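PDB 6UYH: prolyl-tRNA synthetase from Naegleria fowleri, which probably attaches proline to its cognate tRNA at the expense of ATP, and is captured here with halofuginone and the ATP analogue AMPPNP. Local coordinates for residues A[15-20]-A[284-289]; A[295-300]-A[332-337]; A[323-328]-A[387-392]; A[356-361]-A[372-377]. All blocks are in the same frame, centred on the assembly; numbering follows the deposited sequence. Where two conformers were deposited one is given.

Contact 1. Residues A[15-20]-A[284-289]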
loop_
_atom_site.group_PDB
_atom_site.type_symbol
_atom_site.label_atom_id
_atom_site.label_comp_id
_atom_site.label_asym_id
_atom_site.label_seq_id
_atom_site.Cartn_x
_atom_site.Cartn_y
_atom_site.Cartn_z
ATOM N N ASP A 15 22.469 -8.532 23.964
ATOM C CA ASP A 15 23.742 -8.716 24.649
ATOM C C ASP A 15 24.520 -7.420 24.818
ATOM O O ASP A 15 25.637 -7.448 25.349
ATOM C CB ASP A 15 24.603 -9.732 23.889
ATOM C CG ASP A 15 23.911 -11.068 23.714
ATOM O OD1 ASP A 15 23.348 -11.585 24.701
ATOM O OD2 ASP A 15 23.921 -11.593 22.583
ATOM N N VAL A 16 23.981 -6.296 24.349
ATOM C CA VAL A 16 24.623 -4.990 24.455
ATOM C C VAL A 16 23.585 -4.009 24.978
ATOM O O VAL A 16 22.475 -3.936 24.442
ATOM C CB VAL A 16 25.181 -4.519 23.098
ATOM C CG1 VAL A 16 25.715 -3.100 23.202
ATOM C CG2 VAL A 16 26.278 -5.461 22.622
ATOM N N LYS A 17 23.946 -3.244 26.004
ATOM C CA LYS A 17 22.997 -2.336 26.634
ATOM C C LYS A 17 22.798 -1.070 25.807
ATOM O O LYS A 17 23.689 -0.623 25.083
ATOM C CB LYS A 17 23.463 -1.965 28.044
ATOM C CG LYS A 17 23.419 -3.142 29.015
ATOM C CD LYS A 17 23.886 -2.749 30.415
ATOM C CE LYS A 17 22.872 -1.853 31.120
ATOM N NZ LYS A 17 21.536 -2.509 31.269
ATOM N N LYS A 18 21.597 -0.497 25.926
ATOM C CA LYS A 18 21.267 0.723 25.196
ATOM C C LYS A 18 22.249 1.839 25.530
ATOM O O LYS A 18 22.625 2.628 24.657
ATOM C CB LYS A 18 19.836 1.141 25.529
ATOM C CG LYS A 18 19.204 2.144 24.571
ATOM C CD LYS A 18 17.758 2.427 24.976
ATOM C CE LYS A 18 17.071 3.332 23.982
ATOM N NZ LYS A 18 15.644 3.616 24.384
ATOM N N GLN A 19 22.697 1.892 26.786
ATOM C CA GLN A 19 23.627 2.888 27.308
ATOM C C GLN A 19 25.085 2.593 26.968
ATOM O O GLN A 19 25.943 3.451 27.198
ATOM C CB GLN A 19 23.485 2.962 28.837
ATOM C CG GLN A 19 24.115 1.757 29.558
ATOM C CD GLN A 19 23.524 1.472 30.938
ATOM O OE1 GLN A 19 24.247 1.141 31.876
ATOM N NE2 GLN A 19 22.207 1.571 31.054
ATOM N N GLU A 20 25.399 1.385 26.493
ATOM C CA GLU A 20 26.781 1.000 26.209
ATOM C C GLU A 20 27.194 1.325 24.776
ATOM O O GLU A 20 28.284 1.854 24.536
ATOM C CB GLU A 20 26.981 -0.508 26.453
ATOM C CG GLU A 20 27.193 -0.895 27.897
ATOM C CD GLU A 20 27.178 -2.406 28.106
ATOM O OE1 GLU A 20 26.825 -3.150 27.161
ATOM O OE2 GLU A 20 27.504 -2.846 29.224
ATOM N N GLY A 284 12.459 1.412 23.253
ATOM C CA GLY A 284 13.160 0.153 23.464
ATOM C C GLY A 284 14.038 0.186 24.704
ATOM O O GLY A 284 14.489 1.244 25.149
ATOM N N ASP A 285 14.274 -0.992 25.283
ATOM C CA ASP A 285 15.075 -1.091 26.495
ATOM C C ASP A 285 16.028 -2.286 26.361
ATOM O O ASP A 285 16.186 -2.862 25.282
ATOM C CB ASP A 285 14.168 -1.152 27.743
ATOM C CG ASP A 285 13.352 -2.444 27.837
ATOM O OD1 ASP A 285 13.614 -3.400 27.080
ATOM O OD2 ASP A 285 12.443 -2.506 28.695
ATOM N N ASP A 286 16.671 -2.657 27.468
ATOM C CA ASP A 286 17.708 -3.679 27.410
ATOM C C ASP A 286 17.148 -5.091 27.328
ATOM O O ASP A 286 17.923 -6.039 27.152
ATOM C CB ASP A 286 18.645 -3.552 28.615
ATOM C CG ASP A 286 19.520 -2.304 28.534
ATOM O OD1 ASP A 286 19.707 -1.778 27.420
ATOM O OD2 ASP A 286 20.018 -1.856 29.579
ATOM N N LYS A 287 15.832 -5.251 27.437
ATOM C CA LYS A 287 15.196 -6.536 27.180
ATOM C C LYS A 287 14.654 -6.640 25.763
ATOM O O LYS A 287 14.220 -7.722 25.364
ATOM C CB LYS A 287 14.064 -6.787 28.183
ATOM C CG LYS A 287 14.519 -6.916 29.634
ATOM C CD LYS A 287 13.318 -7.024 30.563
ATOM C CE LYS A 287 13.735 -7.089 32.026
ATOM N NZ LYS A 287 14.519 -8.316 32.322
ATOM N N GLY A 288 14.679 -5.550 24.997
ATOM C CA GLY A 288 14.253 -5.589 23.613
ATOM C C GLY A 288 13.197 -4.564 23.265
ATOM O O GLY A 288 13.205 -3.444 23.781
ATOM N N MET A 289 12.279 -4.945 22.382
ATOM C CA MET A 289 11.234 -4.053 21.914
ATOM C C MET A 289 10.242 -3.735 23.033
ATOM O O MET A 289 9.972 -4.565 23.897
ATOM C CB MET A 289 10.509 -4.705 20.733
ATOM C CG MET A 289 9.499 -3.829 20.037
ATOM S SD MET A 289 10.257 -2.508 19.084
ATOM C CE MET A 289 11.178 -3.444 17.866
HETATM O O HOH W 1 21.041 0.751 28.978
#
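Asp286 sets its carboxylate against Lys17 and Lys18, and the side chain of Lys17 crosses it at about a right angle. OD1 of Asp286 accepts from the backbone N of Lys18 at 2.7 Å; the N-H...O angle of 173° is nearly straight, and the donor arrives on the syn side. OD2 faces the side chain of Lys17, which bends at chi3 (71°) and chi4 (59°), and NZ of Lys17 forms a salt bridge with OD2 whose modelled length is too short to trust. Water 1 donates to OD2 of Asp286 and accepts from Gln19 N. Lys18 makes a second grip: its chain, extended beyond CG, delivers NZ to Gly284 O at 2.7 Å. The same NZ also bonds Met281 O, so one ammonium serves two carbonyls at the C-terminal end of helix 274-283, where it would probably be favoured by the helix dipole. Asp286 is the second residue of a type I turn from Asp285 to Gly288, in which Asp285 OD1 accepts from Lys287 N as an Asx turn. Trp25 of helix 22-32 touches both Lys18 and Asp286, and thus the contact lies at the surface between that helix and the end of helix 274-283.

Contact 2. Residues A[295-300]-A[332-337]. With EDO (1,2-ethanediol), chain R.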
loop_
_atom_site.group_PDB
_atom_site.type_symbol
_atom_site.label_atom_id
_atom_site.label_comp_id
_atom_site.label_asym_id
_atom_site.label_seq_id
_atom_site.Cartn_x
_atom_site.Cartn_y
_atom_site.Cartn_z
ATOM N N VAL A 295 -0.181 0.048 18.368
ATOM C CA VAL A 295 0.463 -0.473 17.170
ATOM C C VAL A 295 1.105 -1.832 17.409
ATOM O O VAL A 295 1.869 -2.304 16.571
ATOM C CB VAL A 295 1.489 0.524 16.595
ATOM C CG1 VAL A 295 0.806 1.849 16.249
ATOM C CG2 VAL A 295 2.646 0.744 17.571
ATOM N N ALA A 296 0.790 -2.487 18.525
ATOM C CA ALA A 296 1.406 -3.769 18.860
ATOM C C ALA A 296 0.721 -4.901 18.102
ATOM O O ALA A 296 -0.487 -5.097 18.256
ATOM C CB ALA A 296 1.321 -4.012 20.366
ATOM N N PHE A 297 1.504 -5.677 17.336
ATOM C CA PHE A 297 0.947 -6.805 16.584
ATOM C C PHE A 297 0.185 -7.747 17.505
ATOM O O PHE A 297 -0.830 -8.341 17.112
ATOM C CB PHE A 297 2.068 -7.560 15.857
ATOM C CG PHE A 297 2.919 -8.384 16.770
ATOM C CD1 PHE A 297 2.685 -9.738 16.930
ATOM C CD2 PHE A 297 3.935 -7.786 17.509
ATOM C CE1 PHE A 297 3.454 -10.494 17.804
ATOM C CE2 PHE A 297 4.713 -8.533 18.390
ATOM C CZ PHE A 297 4.470 -9.891 18.540
ATOM N N CYS A 298 0.681 -7.915 18.728
ATOM C CA CYS A 298 -0.011 -8.638 19.784
ATOM C C CYS A 298 -0.025 -7.730 21.002
ATOM O O CYS A 298 1.035 -7.276 21.448
ATOM C CB CYS A 298 0.684 -9.966 20.100
ATOM S SG CYS A 298 0.057 -10.816 21.571
ATOM N N GLN A 299 -1.214 -7.445 21.525
ATOM C CA GLN A 299 -1.302 -6.568 22.690
ATOM C C GLN A 299 -1.200 -7.324 24.004
ATOM O O GLN A 299 -0.643 -6.802 24.977
ATOM C CB GLN A 299 -2.608 -5.781 22.653
ATOM C CG GLN A 299 -2.728 -4.870 21.440
ATOM C CD GLN A 299 -4.126 -4.329 21.298
ATOM O OE1 GLN A 299 -5.085 -5.092 21.179
ATOM N NE2 GLN A 299 -4.258 -3.008 21.330
ATOM N N VAL A 300 -1.740 -8.539 24.057
ATOM C CA VAL A 300 -1.789 -9.330 25.283
ATOM C C VAL A 300 -1.415 -10.758 24.930
ATOM O O VAL A 300 -1.985 -11.334 23.999
ATOM C CB VAL A 300 -3.185 -9.300 25.945
ATOM C CG1 VAL A 300 -3.176 -10.111 27.241
ATOM C CG2 VAL A 300 -3.644 -7.870 26.201
ATOM N N ARG A 332 -5.919 -7.770 20.335
ATOM C CA ARG A 332 -5.036 -8.690 19.622
ATOM C C ARG A 332 -4.325 -9.549 20.661
ATOM O O ARG A 332 -3.395 -9.100 21.332
ATOM C CB ARG A 332 -4.070 -7.921 18.734
ATOM C CG ARG A 332 -4.793 -7.156 17.634
ATOM C CD ARG A 332 -3.843 -6.392 16.705
ATOM N NE ARG A 332 -3.062 -5.354 17.383
ATOM C CZ ARG A 332 -3.522 -4.146 17.705
ATOM N NH1 ARG A 332 -4.777 -3.813 17.430
ATOM N NH2 ARG A 332 -2.726 -3.266 18.307
ATOM N N VAL A 333 -4.775 -10.790 20.810
ATOM C CA VAL A 333 -4.376 -11.637 21.925
ATOM C C VAL A 333 -3.786 -12.923 21.368
ATOM O O VAL A 333 -4.232 -13.421 20.329
ATOM C CB VAL A 333 -5.564 -11.927 22.873
ATOM C CG1 VAL A 333 -6.739 -12.539 22.111
ATOM C CG2 VAL A 333 -5.150 -12.835 24.025
ATOM N N LYS A 334 -2.769 -13.439 22.048
ATOM C CA LYS A 334 -2.190 -14.735 21.732
ATOM C C LYS A 334 -2.229 -15.630 22.960
ATOM O O LYS A 334 -2.138 -15.158 24.095
ATOM C CB LYS A 334 -0.753 -14.596 21.231
ATOM C CG LYS A 334 -0.670 -14.072 19.811
ATOM C CD LYS A 334 0.718 -14.231 19.222
ATOM C CE LYS A 334 0.728 -13.821 17.758
ATOM N NZ LYS A 334 -0.349 -14.511 16.991
ATOM N N LEU A 335 -2.380 -16.928 22.720
ATOM C CA LEU A 335 -2.356 -17.941 23.766
ATOM C C LEU A 335 -1.122 -18.807 23.541
ATOM O O LEU A 335 -1.071 -19.586 22.585
ATOM C CB LEU A 335 -3.648 -18.759 23.739
ATOM C CG LEU A 335 -3.754 -20.101 24.465
ATOM C CD1 LEU A 335 -3.101 -20.059 25.829
ATOM C CD2 LEU A 335 -5.217 -20.489 24.597
ATOM N N ASP A 336 -0.126 -18.667 24.411
ATOM C CA ASP A 336 1.126 -19.409 24.271
ATOM C C ASP A 336 1.076 -20.619 25.200
ATOM O O ASP A 336 1.551 -20.580 26.335
ATOM C CB ASP A 336 2.334 -18.526 24.560
ATOM C CG ASP A 336 3.651 -19.226 24.259
ATOM O OD1 ASP A 336 3.635 -20.430 23.904
ATOM O OD2 ASP A 336 4.708 -18.575 24.374
ATOM N N ASP A 337 0.512 -21.715 24.695
ATOM C CA ASP A 337 0.484 -22.979 25.418
ATOM C C ASP A 337 1.491 -23.981 24.862
ATOM O O ASP A 337 1.243 -25.190 24.895
ATOM C CB ASP A 337 -0.926 -23.565 25.403
ATOM C CG ASP A 337 -1.466 -23.757 24.001
ATOM O OD1 ASP A 337 -0.797 -23.345 23.029
ATOM O OD2 ASP A 337 -2.570 -24.328 23.872
HETATM C C1 EDO R . -8.425 -3.206 21.366
HETATM O O1 EDO R . -9.338 -2.101 21.395
HETATM C C2 EDO R . -7.345 -2.918 20.334
HETATM O O2 EDO R . -6.684 -1.692 20.677
#
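Val300 and Val333 form a parallel beta bridge (CA-CA 4.8 Å) beside the polar contacts of Gln299 and Arg332, where strand 333-335 forms one edge of the five-stranded sheet of the anticodon-binding domain. Lys334 N donates to Val300 O at 3.0 Å. One residue earlier, Arg332 O takes two donors, Gln299 N at 2.7 Å and Val300 N at 3.2 Å. The Gln299 side chain also bonds this residue: OE1 accepts from Arg332 N at 2.9 Å, in the amide plane and on a lone pair. Strands 300-304 and 333-335 are parallel neighbours linked through helix 313-328, a beta-alpha-beta crossover, and Val333 packs against that helix at Tyr323 and Glu327. The Arg332 chain bends at chi3 (-62°), which places NE; NE and NH2 grip Ala296 O side-on, at 2.7 and 2.9 Å, with the oxygen 1° out of the guanidinium plane and both donors on the same face of the carbonyl. The Gln299 amide stacks over one guanidinium face, the two planes 22° apart, with CD 3.4 Å above the Arg332 plane and offset toward its rim. NE2 of Gln299 is directed to Pro293 O and a 1,2-ethanediol. The aliphatic part of Lys334 lies against SG of Cys298.

Contact 3. Residues A[323-328]-A[387-392]; sequences YNELEK and SEFSGD
Glu325 and Phe389 each set CG anti to the backbone N (chi1 -174° and 166°), and the Phe389 ring, from the turn before helix 391-415, comes up by its end to Glu325 and Leu326 of helix 313-328. The Glu325 and Phe389 side chains slide past each other in opposite directions. The Glu325 chain stays extended beyond CG, and its carboxylate stands at 82° to the phenyl plane, with OE1 at the ring edge, near its plane, 3.2 Å from Phe389 CE2. An oxygen in that position faces the C-H rim, whose weakly positive hydrogens probably suit a negative group. Leu326 reaches the same ring obliquely: its CD2 lies 3.5 Å from Phe389 CZ and also meets CE1. The other carboxylate oxygen turns to the start of the second helix. Glu325 OE2 accepts from water 2 at 2.8 Å, and that water accepts from Gly391 N at 2.9 Å, giving a one-water bridge from the acidic side chain to a first-turn amide. The negative charge near this helix N terminus would probably be stabilised by the dipole. Ser390 occupies the N-cap position; its OG caps Ser393 N, and its CA lies 3.5 Å from OE2 of Glu325. Ile394 touches both Leu326 and Phe389, so the apolar half of the contact continues between helices 313-328 and 391-415, while Tyr323 packs onto strand 333-335.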
loop_
_atom_site.group_PDB
_atom_site.type_symbol
_atom_site.label_atom_id
_atom_site.label_comp_id
_atom_site.label_asym_id
_atom_site.label_seq_id
_atom_site.Cartn_x
_atom_site.Cartn_y
_atom_site.Cartn_z
ATOM N N TYR A 323 -8.668 -16.009 26.803
ATOM C CA TYR A 323 -8.323 -15.710 25.417
ATOM C C TYR A 323 -9.554 -15.295 24.621
ATOM O O TYR A 323 -9.537 -14.292 23.900
ATOM C CB TYR A 323 -7.653 -16.927 24.774
ATOM C CG TYR A 323 -7.424 -16.779 23.286
ATOM C CD1 TYR A 323 -6.245 -16.238 22.795
ATOM C CD2 TYR A 323 -8.391 -17.185 22.370
ATOM C CE1 TYR A 323 -6.035 -16.101 21.432
ATOM C CE2 TYR A 323 -8.194 -17.047 21.014
ATOM C CZ TYR A 323 -7.017 -16.506 20.547
ATOM O OH TYR A 323 -6.822 -16.375 19.193
ATOM N N ASN A 324 -10.640 -16.059 24.745
ATOM C CA ASN A 324 -11.802 -15.819 23.899
ATOM C C ASN A 324 -12.504 -14.511 24.256
ATOM O O ASN A 324 -13.009 -13.814 23.369
ATOM C CB ASN A 324 -12.758 -17.009 23.996
ATOM C CG ASN A 324 -12.187 -18.259 23.351
ATOM O OD1 ASN A 324 -11.706 -18.221 22.216
ATOM N ND2 ASN A 324 -12.213 -19.367 24.077
ATOM N N GLU A 325 -12.544 -14.152 25.542
ATOM C CA GLU A 325 -13.211 -12.907 25.908
ATOM C C GLU A 325 -12.444 -11.700 25.385
ATOM O O GLU A 325 -13.046 -10.744 24.883
ATOM C CB GLU A 325 -13.392 -12.812 27.419
ATOM C CG GLU A 325 -14.215 -11.600 27.814
ATOM C CD GLU A 325 -14.530 -11.550 29.286
ATOM O OE1 GLU A 325 -14.257 -12.547 29.987
ATOM O OE2 GLU A 325 -15.052 -10.511 29.741
ATOM N N LEU A 326 -11.113 -11.736 25.471
ATOM C CA LEU A 326 -10.314 -10.640 24.937
ATOM C C LEU A 326 -10.414 -10.573 23.418
ATOM O O LEU A 326 -10.534 -9.483 22.846
ATOM C CB LEU A 326 -8.858 -10.788 25.379
ATOM C CG LEU A 326 -8.578 -10.824 26.886
ATOM C CD1 LEU A 326 -7.080 -10.815 27.114
ATOM C CD2 LEU A 326 -9.228 -9.656 27.599
ATOM N N GLU A 327 -10.377 -11.729 22.746
ATOM C CA GLU A 327 -10.501 -11.737 21.292
ATOM C C GLU A 327 -11.844 -11.175 20.844
ATOM O O GLU A 327 -11.913 -10.425 19.861
ATOM C CB GLU A 327 -10.320 -13.154 20.749
ATOM C CG GLU A 327 -10.363 -13.213 19.231
ATOM C CD GLU A 327 -10.643 -14.603 18.700
ATOM O OE1 GLU A 327 -11.287 -15.402 19.417
ATOM O OE2 GLU A 327 -10.220 -14.899 17.563
ATOM N N LYS A 328 -12.921 -11.535 21.548
ATOM C CA LYS A 328 -14.245 -11.025 21.209
ATOM C C LYS A 328 -14.320 -9.515 21.388
ATOM O O LYS A 328 -15.071 -8.842 20.673
ATOM C CB LYS A 328 -15.310 -11.718 22.062
ATOM N N SER A 387 -13.256 -11.352 38.959
ATOM C CA SER A 387 -14.482 -10.569 39.011
ATOM C C SER A 387 -14.312 -9.200 38.370
ATOM O O SER A 387 -15.306 -8.586 37.970
ATOM C CB SER A 387 -14.952 -10.414 40.460
ATOM O OG SER A 387 -14.031 -9.663 41.231
ATOM N N GLU A 388 -13.078 -8.710 38.260
ATOM C CA GLU A 388 -12.795 -7.431 37.631
ATOM C C GLU A 388 -12.134 -7.580 36.270
ATOM O O GLU A 388 -11.775 -6.571 35.658
ATOM C CB GLU A 388 -11.916 -6.578 38.550
ATOM C CG GLU A 388 -12.476 -6.458 39.954
ATOM C CD GLU A 388 -11.766 -5.417 40.791
ATOM O OE1 GLU A 388 -10.606 -5.076 40.470
ATOM O OE2 GLU A 388 -12.375 -4.935 41.769
ATOM N N PHE A 389 -11.969 -8.808 35.784
ATOM C CA PHE A 389 -11.434 -9.038 34.453
ATOM C C PHE A 389 -12.526 -8.868 33.409
ATOM O O PHE A 389 -13.637 -9.376 33.568
ATOM C CB PHE A 389 -10.837 -10.442 34.351
ATOM C CG PHE A 389 -10.565 -10.885 32.938
ATOM C CD1 PHE A 389 -9.383 -10.532 32.303
ATOM C CD2 PHE A 389 -11.489 -11.658 32.246
ATOM C CE1 PHE A 389 -9.129 -10.934 31.003
ATOM C CE2 PHE A 389 -11.242 -12.059 30.944
ATOM C CZ PHE A 389 -10.060 -11.700 30.322
ATOM N N SER A 390 -12.195 -8.170 32.325
ATOM C CA SER A 390 -13.110 -7.988 31.203
ATOM C C SER A 390 -12.335 -7.343 30.065
ATOM O O SER A 390 -11.194 -6.906 30.235
ATOM C CB SER A 390 -14.320 -7.126 31.577
ATOM O OG SER A 390 -13.949 -5.764 31.712
ATOM N N GLY A 391 -12.979 -7.283 28.898
ATOM C CA GLY A 391 -12.383 -6.578 27.778
ATOM C C GLY A 391 -12.142 -5.115 28.087
ATOM O O GLY A 391 -11.109 -4.555 27.714
ATOM N N ASP A 392 -13.083 -4.481 28.791
ATOM C CA ASP A 392 -12.928 -3.070 29.129
ATOM C C ASP A 392 -11.794 -2.855 30.125
ATOM O O ASP A 392 -11.024 -1.895 29.998
ATOM C CB ASP A 392 -14.237 -2.517 29.689
ATOM C CG ASP A 392 -15.288 -2.304 28.619
ATOM O OD1 ASP A 392 -14.976 -2.478 27.423
ATOM O OD2 ASP A 392 -16.432 -1.958 28.979
HETATM O O HOH W 2 -15.605 -8.241 28.216
#

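Contact 4. Residues A[356-361]-A[372-377]; sequences PLRIEV and MLCRRD. With EDO (1,2-ethanediol), chain B.
Arg358 presents one face of its guanidinium to Cys374 CB across the strand pair, and NH2 of the arginine lies 3.5 Å from SG of Cys374. At the guanidinium edge sits Glu360: NE and NH2 of Arg358 both bond Glu360 OE2, side-on, at 2.8 and 2.9 Å. NE uses the anti lone pair of that oxygen, and the partner lies within 10° of the guanidinium plane. NH1 forms a salt bridge with Glu351, and Arg358 also makes a cation-pi contact with Tyr347, so the orientation of this buried cation is fixed by several partners. Glu360 itself runs beside Met372, pointing the same way, its OE1 3.6 Å from CG of Met372. Strands 357-361 and 370-375 are antiparallel neighbours in the five-stranded mixed sheet of the anticodon-binding domain, their short segments at 157°. Arg358 with Cys374 and Glu360 with Met372 are the hydrogen-bonded pairs; Leu357 with Arg375 and Ile359 with Leu373 are non-hydrogen-bonded. On the face carrying these latter residues, Ile359 CG1 lies 4.1 Å from Leu373 CD1, and Leu357 CD1 lies 4.2 Å from Leu373 CG. The edge of the Arg375 guanidinium receives Asp377, NE and NH2 each bonding a different carboxylate oxygen by its syn lone pair, while NH1 bonds a 1,2-ethanediol. Past the strand end, Arg376 N donates to Pro356 O at 2.9 Å, and its guanidinium pairs with Asp285.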
loop_
_atom_site.group_PDB
_atom_site.type_symbol
_atom_site.label_atom_id
_atom_site.label_comp_id
_atom_site.label_asym_id
_atom_site.label_seq_id
_atom_site.Cartn_x
_atom_site.Cartn_y
_atom_site.Cartn_z
ATOM N N PRO A 356 3.002 -5.658 24.950
ATOM C CA PRO A 356 2.877 -4.753 26.108
ATOM C C PRO A 356 2.321 -5.399 27.371
ATOM O O PRO A 356 2.678 -4.960 28.473
ATOM C CB PRO A 356 1.958 -3.632 25.586
ATOM C CG PRO A 356 1.363 -4.145 24.310
ATOM C CD PRO A 356 2.335 -5.132 23.749
ATOM N N LEU A 357 1.474 -6.422 27.277
ATOM C CA LEU A 357 0.867 -6.971 28.484
ATOM C C LEU A 357 0.897 -8.490 28.441
ATOM O O LEU A 357 0.556 -9.095 27.420
ATOM C CB LEU A 357 -0.571 -6.478 28.650
ATOM C CG LEU A 357 -1.329 -6.926 29.901
ATOM C CD1 LEU A 357 -0.676 -6.387 31.190
ATOM C CD2 LEU A 357 -2.781 -6.498 29.807
ATOM N N ARG A 358 1.309 -9.098 29.548
ATOM C CA ARG A 358 1.309 -10.544 29.707
ATOM C C ARG A 358 0.349 -10.934 30.823
ATOM O O ARG A 358 0.330 -10.304 31.886
ATOM C CB ARG A 358 2.719 -11.056 30.019
ATOM C CG ARG A 358 2.806 -12.524 30.389
ATOM C CD ARG A 358 4.259 -12.960 30.546
ATOM N NE ARG A 358 4.842 -12.604 31.840
ATOM C CZ ARG A 358 5.969 -11.915 32.002
ATOM N NH1 ARG A 358 6.658 -11.491 30.952
ATOM N NH2 ARG A 358 6.413 -11.654 33.227
ATOM N N ILE A 359 -0.458 -11.961 30.571
ATOM C CA ILE A 359 -1.325 -12.559 31.582
ATOM C C ILE A 359 -0.761 -13.935 31.898
ATOM O O ILE A 359 -0.602 -14.769 30.997
ATOM C CB ILE A 359 -2.785 -12.645 31.109
ATOM C CG1 ILE A 359 -3.352 -11.235 30.915
ATOM C CG2 ILE A 359 -3.638 -13.461 32.099
ATOM C CD1 ILE A 359 -4.787 -11.189 30.453
ATOM N N GLU A 360 -0.425 -14.162 33.169
ATOM C CA GLU A 360 0.052 -15.452 33.653
ATOM C C GLU A 360 -1.070 -16.101 34.451
ATOM O O GLU A 360 -1.561 -15.513 35.419
ATOM C CB GLU A 360 1.299 -15.292 34.526
ATOM C CG GLU A 360 2.445 -14.516 33.888
ATOM C CD GLU A 360 3.532 -14.164 34.893
ATOM O OE1 GLU A 360 3.455 -14.643 36.047
ATOM O OE2 GLU A 360 4.459 -13.407 34.535
ATOM N N VAL A 361 -1.477 -17.300 34.043
ATOM C CA VAL A 361 -2.559 -18.034 34.695
ATOM C C VAL A 361 -1.945 -19.244 35.384
ATOM O O VAL A 361 -1.569 -20.220 34.724
ATOM C CB VAL A 361 -3.646 -18.458 33.701
ATOM C CG1 VAL A 361 -4.829 -19.054 34.448
ATOM C CG2 VAL A 361 -4.078 -17.276 32.848
ATOM N N MET A 372 -2.507 -13.045 37.113
ATOM C CA MET A 372 -1.318 -12.220 37.278
ATOM C C MET A 372 -1.057 -11.460 35.986
ATOM O O MET A 372 -1.079 -12.048 34.901
ATOM C CB MET A 372 -0.107 -13.081 37.648
ATOM C CG MET A 372 1.207 -12.319 37.716
ATOM S SD MET A 372 1.348 -11.285 39.184
ATOM C CE MET A 372 1.329 -12.528 40.474
ATOM N N LEU A 373 -0.827 -10.156 36.104
ATOM C CA LEU A 373 -0.548 -9.292 34.966
ATOM C C LEU A 373 0.858 -8.726 35.100
ATOM O O LEU A 373 1.317 -8.443 36.210
ATOM C CB LEU A 373 -1.572 -8.148 34.865
ATOM C CG LEU A 373 -2.876 -8.396 34.096
ATOM C CD1 LEU A 373 -3.636 -9.578 34.663
ATOM C CD2 LEU A 373 -3.759 -7.163 34.108
ATOM N N CYS A 374 1.548 -8.578 33.969
ATOM C CA CYS A 374 2.872 -7.964 33.949
ATOM C C CYS A 374 2.944 -7.022 32.760
ATOM O O CYS A 374 2.713 -7.446 31.622
ATOM C CB CYS A 374 3.981 -9.017 33.865
ATOM S SG CYS A 374 5.660 -8.322 33.903
ATOM N N ARG A 375 3.251 -5.752 33.018
ATOM C CA ARG A 375 3.303 -4.738 31.970
ATOM C C ARG A 375 4.743 -4.545 31.503
ATOM O O ARG A 375 5.658 -4.407 32.322
ATOM C CB ARG A 375 2.694 -3.416 32.443
ATOM C CG ARG A 375 3.242 -2.864 33.749
ATOM C CD ARG A 375 2.419 -1.663 34.192
ATOM N NE ARG A 375 2.693 -0.486 33.370
ATOM C CZ ARG A 375 2.138 0.706 33.567
ATOM N NH1 ARG A 375 1.260 0.876 34.547
ATOM N NH2 ARG A 375 2.459 1.727 32.782
ATOM N N ARG A 376 4.927 -4.541 30.178
ATOM C CA ARG A 376 6.250 -4.578 29.559
ATOM C C ARG A 376 7.049 -3.299 29.795
ATOM O O ARG A 376 8.278 -3.351 29.911
ATOM C CB ARG A 376 6.085 -4.827 28.056
ATOM C CG ARG A 376 7.366 -4.802 27.233
ATOM C CD ARG A 376 8.284 -5.983 27.535
ATOM N NE ARG A 376 9.475 -5.905 26.698
ATOM C CZ ARG A 376 10.594 -5.269 27.038
ATOM N NH1 ARG A 376 10.690 -4.673 28.222
ATOM N NH2 ARG A 376 11.615 -5.230 26.193
ATOM N N ASP A 377 6.382 -2.149 29.865
ATOM C CA ASP A 377 7.113 -0.886 29.904
ATOM C C ASP A 377 7.843 -0.692 31.228
ATOM O O ASP A 377 8.993 -0.239 31.239
ATOM C CB ASP A 377 6.165 0.278 29.619
ATOM C CG ASP A 377 5.094 0.425 30.666
ATOM O OD1 ASP A 377 4.694 -0.602 31.262
ATOM O OD2 ASP A 377 4.665 1.576 30.896
HETATM C C1 EDO B . -1.950 -1.485 37.243
HETATM O O1 EDO B . -2.224 -0.727 38.426
HETATM C C2 EDO B . -0.442 -1.602 37.052
HETATM O O2 EDO B . 0.094 -0.282 36.921
#

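From the N terminus, contact 1 joins residues 15-20 to 284-289 and closes a loop of 263 residues, which holds the class II core range. The chain then enters the anticodon-binding domain, where contact 2 closes a much shorter loop around helix 313-328. Contact 3 starts on that helix and crosses contact 2, reaching forward to helix 391-415; contact 4 is nested inside its loop, between adjacent strands. Contacts 2 and 4 reach the same sheet, with Gln299 O meeting Leu357 N, while Leu326 touches Ile359 between contacts 3 and 4. A salt bridge, Asp285 OD2 to Arg376 NH1 at 2.8 Å, connects contacts 1 and 4.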